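Local coordinates for protein FIG000988: Predicted permease (Vibrio cholerae, PDB 6MJP) that probably forms, as LptF, one permease subunit of the LptBFG ABC transporter that moves lipopolysaccharide from the inner membrane toward the outer membrane, at residues D[69-83]-D[283-296]. Residues are numbered along the deposited sequence; the frame is centred on the assembly and turned at random.
With JU7 (6-cyclohexylhexyl beta-D-glucopyranoside), chain T; LMT (dodecyl-beta-D-maltoside), chain U.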
loop_
_atom_site.group_PDB
_atom_site.type_symbol
_atom_site.label_atom_id
_atom_site.label_comp_id
_atom_site.label_asym_id
_atom_site.label_seq_id
_atom_site.Cartn_x
_atom_site.Cartn_y
_atom_site.Cartn_z
ATOM N N TYR D 69 1.519 19.251 2.048
ATOM C CA TYR D 69 0.366 18.660 1.370
ATOM C C TYR D 69 -0.422 17.726 2.284
ATOM O O TYR D 69 -1.627 17.907 2.487
ATOM C CB TYR D 69 0.873 17.910 0.136
ATOM C CG TYR D 69 -0.135 17.349 -0.856
ATOM C CD1 TYR D 69 -0.823 18.175 -1.736
ATOM C CD2 TYR D 69 -0.320 15.976 -0.973
ATOM C CE1 TYR D 69 -1.713 17.644 -2.675
ATOM C CE2 TYR D 69 -1.197 15.441 -1.897
ATOM C CZ TYR D 69 -1.891 16.270 -2.745
ATOM O OH TYR D 69 -2.755 15.694 -3.652
ATOM N N ILE D 70 0.240 16.689 2.811
ATOM C CA ILE D 70 -0.455 15.744 3.680
ATOM C C ILE D 70 -0.824 16.415 4.989
ATOM O O ILE D 70 -1.869 16.111 5.581
ATOM C CB ILE D 70 0.402 14.491 3.916
ATOM C CG1 ILE D 70 0.790 13.872 2.584
ATOM C CG2 ILE D 70 -0.360 13.456 4.715
ATOM C CD1 ILE D 70 -0.404 13.507 1.735
ATOM N N GLY D 71 0.016 17.340 5.456
ATOM C CA GLY D 71 -0.269 18.016 6.707
ATOM C C GLY D 71 -1.613 18.709 6.684
ATOM O O GLY D 71 -2.467 18.474 7.544
ATOM N N ILE D 72 -1.831 19.559 5.682
ATOM C CA ILE D 72 -3.086 20.291 5.635
ATOM C C ILE D 72 -4.230 19.354 5.273
ATOM O O ILE D 72 -5.370 19.548 5.715
ATOM C CB ILE D 72 -2.963 21.477 4.664
ATOM C CG1 ILE D 72 -4.249 22.264 4.612
ATOM C CG2 ILE D 72 -2.733 21.009 3.280
ATOM C CD1 ILE D 72 -4.096 23.486 3.797
ATOM N N LEU D 73 -3.944 18.306 4.507
ATOM C CA LEU D 73 -4.976 17.336 4.164
ATOM C C LEU D 73 -5.507 16.641 5.415
ATOM O O LEU D 73 -6.722 16.574 5.638
ATOM C CB LEU D 73 -4.416 16.323 3.160
ATOM C CG LEU D 73 -5.350 15.186 2.742
ATOM C CD1 LEU D 73 -6.404 15.742 1.831
ATOM C CD2 LEU D 73 -4.621 14.022 2.080
ATOM N N LEU D 74 -4.601 16.144 6.261
ATOM C CA LEU D 74 -5.010 15.449 7.474
ATOM C C LEU D 74 -5.605 16.406 8.496
ATOM O O LEU D 74 -6.616 16.080 9.129
ATOM C CB LEU D 74 -3.822 14.716 8.082
ATOM C CG LEU D 74 -3.296 13.530 7.298
ATOM C CD1 LEU D 74 -2.168 12.899 8.078
ATOM C CD2 LEU D 74 -4.424 12.548 7.054
ATOM N N THR D 75 -4.988 17.579 8.691
ATOM C CA THR D 75 -5.527 18.530 9.664
ATOM C C THR D 75 -6.950 18.927 9.299
ATOM O O THR D 75 -7.869 18.807 10.114
ATOM C CB THR D 75 -4.644 19.777 9.765
ATOM O OG1 THR D 75 -3.344 19.425 10.246
ATOM C CG2 THR D 75 -5.255 20.769 10.725
ATOM N N PHE D 76 -7.151 19.396 8.063
ATOM C CA PHE D 76 -8.480 19.801 7.627
ATOM C C PHE D 76 -9.442 18.624 7.603
ATOM O O PHE D 76 -10.620 18.777 7.936
ATOM C CB PHE D 76 -8.414 20.455 6.256
ATOM C CG PHE D 76 -7.851 21.848 6.273
ATOM C CD1 PHE D 76 -7.186 22.337 7.387
ATOM C CD2 PHE D 76 -8.000 22.674 5.172
ATOM C CE1 PHE D 76 -6.670 23.617 7.397
ATOM C CE2 PHE D 76 -7.490 23.958 5.179
ATOM C CZ PHE D 76 -6.823 24.430 6.294
ATOM N N GLY D 77 -8.966 17.448 7.207
ATOM C CA GLY D 77 -9.769 16.251 7.377
ATOM C C GLY D 77 -10.251 16.069 8.802
ATOM O O GLY D 77 -11.428 15.788 9.031
ATOM N N ARG D 78 -9.359 16.239 9.779
ATOM C CA ARG D 78 -9.774 16.086 11.168
ATOM C C ARG D 78 -10.837 17.107 11.535
ATOM O O ARG D 78 -11.856 16.766 12.145
ATOM C CB ARG D 78 -8.578 16.225 12.102
ATOM C CG ARG D 78 -8.899 15.918 13.534
ATOM C CD ARG D 78 -7.720 16.252 14.371
ATOM N NE ARG D 78 -7.819 17.594 14.926
ATOM C CZ ARG D 78 -6.896 18.537 14.770
ATOM N NH1 ARG D 78 -7.070 19.727 15.328
ATOM N NH2 ARG D 78 -5.794 18.281 14.070
ATOM N N LEU D 79 -10.610 18.372 11.171
ATOM C CA LEU D 79 -11.575 19.418 11.489
ATOM C C LEU D 79 -12.900 19.174 10.787
ATOM O O LEU D 79 -13.963 19.459 11.342
ATOM C CB LEU D 79 -11.010 20.789 11.121
ATOM C CG LEU D 79 -9.711 21.149 11.846
ATOM C CD1 LEU D 79 -9.214 22.539 11.486
ATOM C CD2 LEU D 79 -9.924 21.022 13.336
ATOM N N TYR D 80 -12.861 18.659 9.560
ATOM C CA TYR D 80 -14.099 18.275 8.899
ATOM C C TYR D 80 -14.767 17.106 9.607
ATOM O O TYR D 80 -15.997 17.068 9.702
ATOM C CB TYR D 80 -13.832 17.920 7.440
ATOM C CG TYR D 80 -13.929 19.082 6.469
ATOM C CD1 TYR D 80 -15.164 19.556 6.040
ATOM C CD2 TYR D 80 -12.786 19.679 5.963
ATOM C CE1 TYR D 80 -15.252 20.599 5.158
ATOM C CE2 TYR D 80 -12.862 20.721 5.080
ATOM C CZ TYR D 80 -14.097 21.179 4.681
ATOM O OH TYR D 80 -14.173 22.221 3.792
ATOM N N ALA D 81 -13.979 16.158 10.120
ATOM C CA ALA D 81 -14.535 14.991 10.804
ATOM C C ALA D 81 -15.237 15.386 12.098
ATOM O O ALA D 81 -16.419 15.085 12.294
ATOM C CB ALA D 81 -13.432 13.975 11.089
ATOM N N GLU D 82 -14.523 16.058 13.002
ATOM C CA GLU D 82 -15.142 16.515 14.234
ATOM C C GLU D 82 -15.977 17.768 14.024
ATOM O O GLU D 82 -16.339 18.442 14.995
ATOM C CB GLU D 82 -14.080 16.724 15.319
ATOM C CG GLU D 82 -12.839 17.470 14.895
ATOM C CD GLU D 82 -11.619 17.031 15.683
ATOM O OE1 GLU D 82 -11.647 15.914 16.245
ATOM O OE2 GLU D 82 -10.635 17.801 15.749
ATOM N N SER D 83 -16.271 18.087 12.768
ATOM C CA SER D 83 -17.276 19.060 12.354
ATOM C C SER D 83 -16.931 20.500 12.701
ATOM O O SER D 83 -17.805 21.354 12.627
ATOM C CB SER D 83 -18.645 18.705 12.933
ATOM O OG SER D 83 -18.884 17.313 12.800
ATOM N N VAL D 283 -5.309 21.093 -2.854
ATOM C CA VAL D 283 -5.702 20.141 -1.816
ATOM C C VAL D 283 -6.671 20.735 -0.796
ATOM O O VAL D 283 -7.364 19.982 -0.093
ATOM C CB VAL D 283 -4.463 19.585 -1.091
ATOM C CG1 VAL D 283 -3.850 20.622 -0.149
ATOM C CG2 VAL D 283 -4.815 18.322 -0.344
ATOM N N VAL D 284 -6.749 22.061 -0.687
ATOM C CA VAL D 284 -7.681 22.662 0.268
ATOM C C VAL D 284 -9.124 22.237 0.006
ATOM O O VAL D 284 -9.779 21.752 0.941
ATOM C CB VAL D 284 -7.497 24.189 0.302
ATOM C CG1 VAL D 284 -8.636 24.816 1.035
ATOM C CG2 VAL D 284 -6.202 24.537 0.991
ATOM N N PRO D 285 -9.672 22.356 -1.214
ATOM C CA PRO D 285 -11.031 21.833 -1.448
ATOM C C PRO D 285 -11.123 20.314 -1.393
ATOM O O PRO D 285 -12.221 19.793 -1.166
ATOM C CB PRO D 285 -11.375 22.348 -2.852
ATOM C CG PRO D 285 -10.309 23.340 -3.201
ATOM C CD PRO D 285 -9.104 22.922 -2.451
ATOM N N LEU D 286 -10.008 19.594 -1.587
ATOM C CA LEU D 286 -9.987 18.132 -1.649
ATOM C C LEU D 286 -10.102 17.482 -0.274
ATOM O O LEU D 286 -10.487 16.305 -0.167
ATOM C CB LEU D 286 -8.693 17.667 -2.342
ATOM C CG LEU D 286 -8.393 16.166 -2.468
ATOM C CD1 LEU D 286 -9.481 15.467 -3.259
ATOM C CD2 LEU D 286 -7.036 15.923 -3.099
ATOM N N SER D 287 -9.784 18.223 0.774
ATOM C CA SER D 287 -9.794 17.670 2.113
ATOM C C SER D 287 -11.196 17.482 2.685
ATOM O O SER D 287 -11.320 16.916 3.777
ATOM C CB SER D 287 -8.986 18.578 3.028
ATOM O OG SER D 287 -9.743 19.733 3.335
ATOM N N ALA D 288 -12.251 17.929 2.001
ATOM C CA ALA D 288 -13.580 17.867 2.599
ATOM C C ALA D 288 -14.056 16.419 2.645
ATOM O O ALA D 288 -14.076 15.728 1.621
ATOM C CB ALA D 288 -14.572 18.741 1.838
ATOM N N VAL D 289 -14.413 15.966 3.843
ATOM C CA VAL D 289 -14.931 14.629 4.086
ATOM C C VAL D 289 -16.056 14.774 5.095
ATOM O O VAL D 289 -16.052 15.696 5.911
ATOM C CB VAL D 289 -13.830 13.669 4.602
ATOM C CG1 VAL D 289 -12.960 13.189 3.455
ATOM C CG2 VAL D 289 -12.961 14.368 5.612
ATOM N N ASN D 290 -17.054 13.874 5.014
ATOM C CA ASN D 290 -18.138 13.814 5.993
ATOM C C ASN D 290 -17.714 12.962 7.179
ATOM O O ASN D 290 -16.722 12.241 7.105
ATOM C CB ASN D 290 -19.411 13.250 5.350
ATOM C CG ASN D 290 -19.167 11.967 4.574
ATOM O OD1 ASN D 290 -19.189 10.869 5.136
ATOM N ND2 ASN D 290 -18.953 12.100 3.266
ATOM N N PRO D 291 -18.409 13.047 8.314
ATOM C CA PRO D 291 -17.962 12.273 9.486
ATOM C C PRO D 291 -18.012 10.765 9.293
ATOM O O PRO D 291 -17.181 10.061 9.870
ATOM C CB PRO D 291 -18.917 12.734 10.594
ATOM C CG PRO D 291 -19.352 14.095 10.179
ATOM C CD PRO D 291 -19.405 14.071 8.678
ATOM N N ARG D 292 -18.957 10.236 8.514
ATOM C CA ARG D 292 -18.937 8.804 8.234
ATOM C C ARG D 292 -17.638 8.411 7.539
ATOM O O ARG D 292 -16.975 7.450 7.943
ATOM C CB ARG D 292 -20.152 8.406 7.397
ATOM N N GLN D 293 -17.244 9.156 6.505
ATOM C CA GLN D 293 -15.917 8.990 5.930
ATOM C C GLN D 293 -14.857 9.335 6.967
ATOM O O GLN D 293 -15.140 9.916 8.014
ATOM C CB GLN D 293 -15.734 9.879 4.698
ATOM C CG GLN D 293 -16.689 9.576 3.565
ATOM C CD GLN D 293 -16.547 10.525 2.383
ATOM O OE1 GLN D 293 -15.808 11.506 2.435
ATOM N NE2 GLN D 293 -17.268 10.232 1.312
ATOM N N GLY D 294 -13.614 8.996 6.660
ATOM C CA GLY D 294 -12.534 9.208 7.596
ATOM C C GLY D 294 -11.934 10.610 7.542
ATOM O O GLY D 294 -12.327 11.480 6.769
ATOM N N ARG D 295 -10.971 10.819 8.432
ATOM C CA ARG D 295 -9.918 11.807 8.269
ATOM C C ARG D 295 -8.914 11.384 7.206
ATOM O O ARG D 295 -8.075 12.195 6.816
ATOM C CB ARG D 295 -9.217 11.992 9.622
ATOM C CG ARG D 295 -8.087 13.003 9.678
ATOM C CD ARG D 295 -7.164 12.657 10.830
ATOM N NE ARG D 295 -7.878 12.675 12.099
ATOM C CZ ARG D 295 -7.308 12.459 13.282
ATOM N NH1 ARG D 295 -8.034 12.502 14.395
ATOM N NH2 ARG D 295 -6.008 12.198 13.349
ATOM N N PHE D 296 -8.974 10.133 6.738
ATOM C CA PHE D 296 -8.010 9.589 5.790
ATOM C C PHE D 296 -8.660 9.193 4.469
ATOM O O PHE D 296 -8.008 8.556 3.631
ATOM C CB PHE D 296 -7.293 8.375 6.393
ATOM C CG PHE D 296 -6.735 8.620 7.756
ATOM C CD1 PHE D 296 -7.480 8.309 8.877
ATOM C CD2 PHE D 296 -5.472 9.176 7.929
ATOM C CE1 PHE D 296 -6.984 8.543 10.145
ATOM C CE2 PHE D 296 -4.969 9.412 9.204
ATOM C CZ PHE D 296 -5.727 9.096 10.305
HETATM C C02 JU7 T . -4.623 16.994 17.983
HETATM C C03 JU7 T . -5.164 15.527 17.967
HETATM C C05 JU7 T . -4.241 13.688 16.720
HETATM C C06 JU7 T . -3.683 13.437 15.300
HETATM C C07 JU7 T . -2.685 12.265 15.243
HETATM C C08 JU7 T . -3.008 11.152 14.203
HETATM C C09 JU7 T . -1.745 10.560 13.475
HETATM C C10 JU7 T . -2.050 9.918 12.085
HETATM C C11 JU7 T . -0.814 9.528 11.215
HETATM C C12 JU7 T . 0.059 10.741 10.901
HETATM C C13 JU7 T . 1.192 10.440 9.905
HETATM C C14 JU7 T . 0.672 9.875 8.592
HETATM C C15 JU7 T . -0.166 8.647 8.894
HETATM C C16 JU7 T . -1.298 8.971 9.876
HETATM C C18 JU7 T . -6.938 16.002 19.437
HETATM C C19 JU7 T . -8.439 16.319 19.399
HETATM C C21 JU7 T . -6.270 17.325 19.939
HETATM C C23 JU7 T . -4.794 17.526 19.434
HETATM O O01 JU7 T . -3.259 16.952 17.719
HETATM O O04 JU7 T . -4.985 14.912 16.702
HETATM O O17 JU7 T . -6.563 15.664 18.118
HETATM O O20 JU7 T . -9.097 15.146 19.057
HETATM O O22 JU7 T . -6.223 17.249 21.347
HETATM O O24 JU7 T . -4.505 18.892 19.355
HETATM C C1B LMT U . -12.032 5.585 0.814
HETATM C C2B LMT U . -12.932 5.454 2.060
HETATM C C3B LMT U . -13.592 4.066 2.064
HETATM C C4B LMT U . -14.399 3.907 0.745
HETATM C C5B LMT U . -13.365 4.041 -0.385
HETATM C C6B LMT U . -14.018 3.818 -1.739
HETATM O O1B LMT U . -10.924 4.748 0.918
HETATM O O2B LMT U . -12.175 5.661 3.190
HETATM O O3B LMT U . -14.310 3.845 3.219
HETATM O "O4'" LMT U . -15.015 2.688 0.648
HETATM O O5B LMT U . -12.744 5.301 -0.360
HETATM O O6B LMT U . -14.967 4.780 -1.947
HETATM C "C1'" LMT U . -6.801 4.922 1.029
HETATM C "C2'" LMT U . -7.473 5.459 2.297
HETATM C "C3'" LMT U . -8.955 4.996 2.314
HETATM C "C4'" LMT U . -9.662 5.386 0.994
HETATM C "C5'" LMT U . -8.769 4.869 -0.163
HETATM C "C6'" LMT U . -9.325 5.145 -1.533
HETATM O "O1'" LMT U . -5.510 5.364 0.954
HETATM O "O2'" LMT U . -6.818 4.924 3.370
HETATM O "O3'" LMT U . -9.616 5.526 3.397
HETATM O "O5'" LMT U . -7.492 5.438 -0.091
HETATM O "O6'" LMT U . -9.490 6.517 -1.608
HETATM C C1 LMT U . -4.643 4.526 0.217
HETATM C C2 LMT U . -3.279 5.121 0.404
HETATM C C3 LMT U . -2.293 4.875 -0.691
HETATM C C4 LMT U . -0.956 5.416 -0.233
HETATM C C5 LMT U . -0.471 4.726 1.005
HETATM C C6 LMT U . 0.631 5.476 1.685
#
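Val283 wedges its branched side chain among Tyr69, Ile72 and Leu73: CG1 meets Ile72 CG2 at 3.6 Å, while CG2 reaches Leu73 CD1 and lies over one face of the Tyr69 ring, whose hydroxyl is hydrogen-bonded to Ala302 O. One turn on, Ser287 is small enough to let the backbones approach. Its OG, between backbone N and carbonyl carbon (chi1 76°), turns back to Val284 O (3.1 Å), satisfying the hydroxyl within its own segment, and sits at the edge of the Phe76 ring. The flat Tyr80 ring receives Ala288 in a CH-pi contact, CA 3.8 Å from the centroid. Here two helices of the LptF/LptG permease predicted to span the membrane, 48-81 and 260-286, pack together; the loop after the second runs on to Ala81 at Pro291, then doubles back, bringing Arg295 to Gly77, which lacks a side chain and leaves room for Arg295 O. Arg295 and Arg78 point the same way, both bent at chi3; Arg78 CG and CD lie over one face of the Arg295 guanidinium (CG to NH1 3.6 Å), the guanidinium planes 81° apart. Arg78 forms salt bridges through NE to Glu82 OE2 (2.9 Å) and through NH1 to Glu10. Leu74 CD2 touches Phe296 CD2 at 3.6 Å, and both apolar side chains suit the glucoside's cyclohexyl tail.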